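Local coordinates for protein 303aa long hypothetical esterase (Sulfolobus tokodaii, PDB 3AIN) that probably hydrolyses carboxylic esters as a thermostable carboxylesterase related to hormone-sensitive lipase, at residues 55-60 / 109-114. The protein carries 1 engineered substitution. Numbering follows the deposited sequence.
Sequences SLTPRE and YDPLCR. With PO4 (phosphate ion), chain F.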
loop_
_atom_site.group_PDB
_atom_site.type_symbol
_atom_site.label_atom_id
_atom_site.label_comp_id
_atom_site.label_asym_id
_atom_site.label_seq_id
_atom_site.Cartn_x
_atom_site.Cartn_y
_atom_site.Cartn_z
ATOM N N SER A 55 13.172 -14.786 -18.129
ATOM C CA SER A 55 13.134 -14.297 -19.493
ATOM C C SER A 55 11.723 -14.306 -20.071
ATOM O O SER A 55 11.494 -13.868 -21.157
ATOM C CB SER A 55 14.106 -15.070 -20.371
ATOM O OG SER A 55 13.584 -16.302 -20.601
ATOM N N LEU A 56 10.793 -14.787 -19.282
ATOM C CA LEU A 56 9.400 -14.793 -19.643
ATOM C C LEU A 56 8.764 -13.507 -19.188
ATOM O O LEU A 56 7.702 -13.211 -19.599
ATOM C CB LEU A 56 8.697 -15.934 -18.934
ATOM C CG LEU A 56 9.128 -17.324 -19.325
ATOM C CD1 LEU A 56 8.116 -18.329 -18.903
ATOM C CD2 LEU A 56 9.401 -17.406 -20.757
ATOM N N THR A 57 9.430 -12.792 -18.302
ATOM C CA THR A 57 8.911 -11.609 -17.641
ATOM C C THR A 57 9.420 -10.357 -18.340
ATOM O O THR A 57 10.585 -10.214 -18.509
ATOM C CB THR A 57 9.397 -11.543 -16.229
ATOM O OG1 THR A 57 8.961 -12.687 -15.496
ATOM C CG2 THR A 57 8.899 -10.311 -15.585
ATOM N N PRO A 58 8.556 -9.437 -18.748
ATOM C CA PRO A 58 9.056 -8.288 -19.516
ATOM C C PRO A 58 9.982 -7.430 -18.727
ATOM O O PRO A 58 9.778 -7.257 -17.559
ATOM C CB PRO A 58 7.800 -7.524 -19.872
ATOM C CG PRO A 58 6.748 -8.538 -19.856
ATOM C CD PRO A 58 7.092 -9.464 -18.720
ATOM N N ARG A 59 11.021 -6.959 -19.384
ATOM C CA ARG A 59 11.989 -6.051 -18.766
ATOM C C ARG A 59 11.686 -4.631 -19.220
ATOM O O ARG A 59 11.824 -4.325 -20.406
ATOM C CB ARG A 59 13.423 -6.440 -19.174
ATOM C CG ARG A 59 13.935 -7.701 -18.467
ATOM C CD ARG A 59 15.188 -8.272 -19.111
ATOM N NE ARG A 59 15.897 -9.209 -18.229
ATOM C CZ ARG A 59 15.518 -10.466 -18.005
ATOM N NH1 ARG A 59 14.395 -10.921 -18.536
ATOM N NH2 ARG A 59 16.159 -11.200 -17.106
ATOM N N GLU A 60 11.148 -3.814 -18.311
ATOM C CA GLU A 60 10.885 -2.396 -18.591
ATOM C C GLU A 60 12.157 -1.704 -19.023
ATOM O O GLU A 60 13.203 -1.847 -18.380
ATOM C CB GLU A 60 10.297 -1.698 -17.353
ATOM C CG GLU A 60 8.905 -2.188 -16.995
ATOM C CD GLU A 60 8.307 -1.499 -15.790
ATOM O OE1 GLU A 60 8.833 -0.453 -15.340
ATOM O OE2 GLU A 60 7.171 -1.870 -15.439
ATOM N N TYR A 109 16.666 -11.371 -11.135
ATOM C CA TYR A 109 15.991 -10.241 -10.483
ATOM C C TYR A 109 16.003 -8.977 -11.337
ATOM O O TYR A 109 15.421 -7.941 -10.963
ATOM C CB TYR A 109 16.608 -9.988 -9.099
ATOM C CG TYR A 109 15.870 -10.765 -8.021
ATOM C CD1 TYR A 109 14.995 -10.117 -7.159
ATOM C CD2 TYR A 109 16.001 -12.158 -7.931
ATOM C CE1 TYR A 109 14.224 -10.830 -6.275
ATOM C CE2 TYR A 109 15.303 -12.884 -6.974
ATOM C CZ TYR A 109 14.454 -12.200 -6.111
ATOM O OH TYR A 109 13.754 -12.923 -5.149
ATOM N N ASP A 110 16.491 -9.106 -12.572
ATOM C CA ASP A 110 16.591 -7.931 -13.456
ATOM C C ASP A 110 15.226 -7.282 -13.800
ATOM O O ASP A 110 15.081 -6.060 -13.736
ATOM C CB ASP A 110 17.397 -8.291 -14.714
ATOM C CG ASP A 110 17.676 -7.093 -15.601
ATOM O OD1 ASP A 110 18.655 -6.355 -15.328
ATOM O OD2 ASP A 110 16.965 -6.951 -16.622
ATOM N N PRO A 111 14.198 -8.089 -14.108
ATOM C CA PRO A 111 12.896 -7.470 -14.397
ATOM C C PRO A 111 12.336 -6.716 -13.203
ATOM O O PRO A 111 11.807 -5.606 -13.359
ATOM C CB PRO A 111 12.000 -8.660 -14.729
ATOM C CG PRO A 111 12.949 -9.698 -15.256
ATOM C CD PRO A 111 14.213 -9.530 -14.417
ATOM N N LEU A 112 12.418 -7.322 -12.021
ATOM C CA LEU A 112 11.921 -6.632 -10.832
ATOM C C LEU A 112 12.703 -5.344 -10.539
ATOM O O LEU A 112 12.109 -4.322 -10.237
ATOM C CB LEU A 112 11.941 -7.571 -9.621
ATOM C CG LEU A 112 11.562 -6.885 -8.304
ATOM C CD1 LEU A 112 10.101 -6.360 -8.374
ATOM C CD2 LEU A 112 11.701 -7.875 -7.121
ATOM N N CYS A 113 14.029 -5.373 -10.637
ATOM C CA CYS A 113 14.791 -4.147 -10.364
ATOM C C CYS A 113 14.518 -3.039 -11.384
ATOM O O CYS A 113 14.505 -1.880 -11.016
ATOM C CB CYS A 113 16.296 -4.429 -10.283
ATOM S SG CYS A 113 16.738 -5.364 -8.773
ATOM N N ARG A 114 14.286 -3.396 -12.651
ATOM C CA ARG A 114 13.867 -2.375 -13.628
ATOM C C ARG A 114 12.529 -1.756 -13.235
ATOM O O ARG A 114 12.372 -0.530 -13.236
ATOM C CB ARG A 114 13.781 -2.965 -15.038
ATOM C CG ARG A 114 15.137 -3.368 -15.620
ATOM C CD ARG A 114 14.890 -4.292 -16.824
ATOM N NE ARG A 114 16.104 -4.590 -17.577
ATOM C CZ ARG A 114 16.522 -3.880 -18.622
ATOM N NH1 ARG A 114 15.849 -2.801 -19.009
ATOM N NH2 ARG A 114 17.644 -4.209 -19.239
HETATM P P PO4 F . 12.019 -16.230 -3.666
HETATM O O1 PO4 F . 11.262 -15.103 -2.991
HETATM O O2 PO4 F . 12.950 -15.710 -4.756
HETATM O O3 PO4 F . 11.023 -17.188 -4.276
HETATM O O4 PO4 F . 12.844 -16.934 -2.613
HETATM O O HOH W 1 10.622 -4.906 -15.692
#
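R59 and R114 share one carboxylate oxygen of D110, a compact example of how an irregular segment can be fastened to the first turn of a helix. Within the helix, R114 NE gives D110 OD2 the shorter and straighter bond (2.7 Å, 157°), the oxygen being met on its syn side though out of the carboxylate plane. From the loop, R59 NE adds a weak hydrogen bond to the same OD2, bent to 127°, within a salt bridge. Because chi1 of D110 (-174°) sets CG opposite the backbone N, OD2 comes within reach of both R59 NE and R114 NE. Its other oxygen, OD1, is held by R80 and Y82 of strand 76-83, so the acid is gripped from several sides, which would be expected to favour its charged form.

Backbone atoms supply a second set of bonds. R114 NH1 donates to the carbonyl O of E60 (2.9 Å), which lies in the guanidinium plane, while the nitrogen stands above the carbonyl plane. A water accepts from E60 N and donates to P58 O and P111 O, tying loop to helix where no direct backbone bond forms.

Van der Waals packing lies between these bonds. The ring of P111 lies under the guanidinium of R59, its CG 3.7 Å from that plane and over its centre; P111 CB meets T57 CG2 at 3.6 Å. CB of R59, in turn, sits over one face of the R114 guanidinium. Beyond the pair, R59 NH2 reaches S54 OG, and E60 bridges to R306; at the N-cap position, Y109 OH lies close to both D169 and a phosphate ion, probably from the crystallisation liquor.

Such a salt-bridge network at a helix N-terminus here joins the linker between helix 43-54 and strand 64-71 to helix 110-120 of the alpha/beta-hydrolase fold.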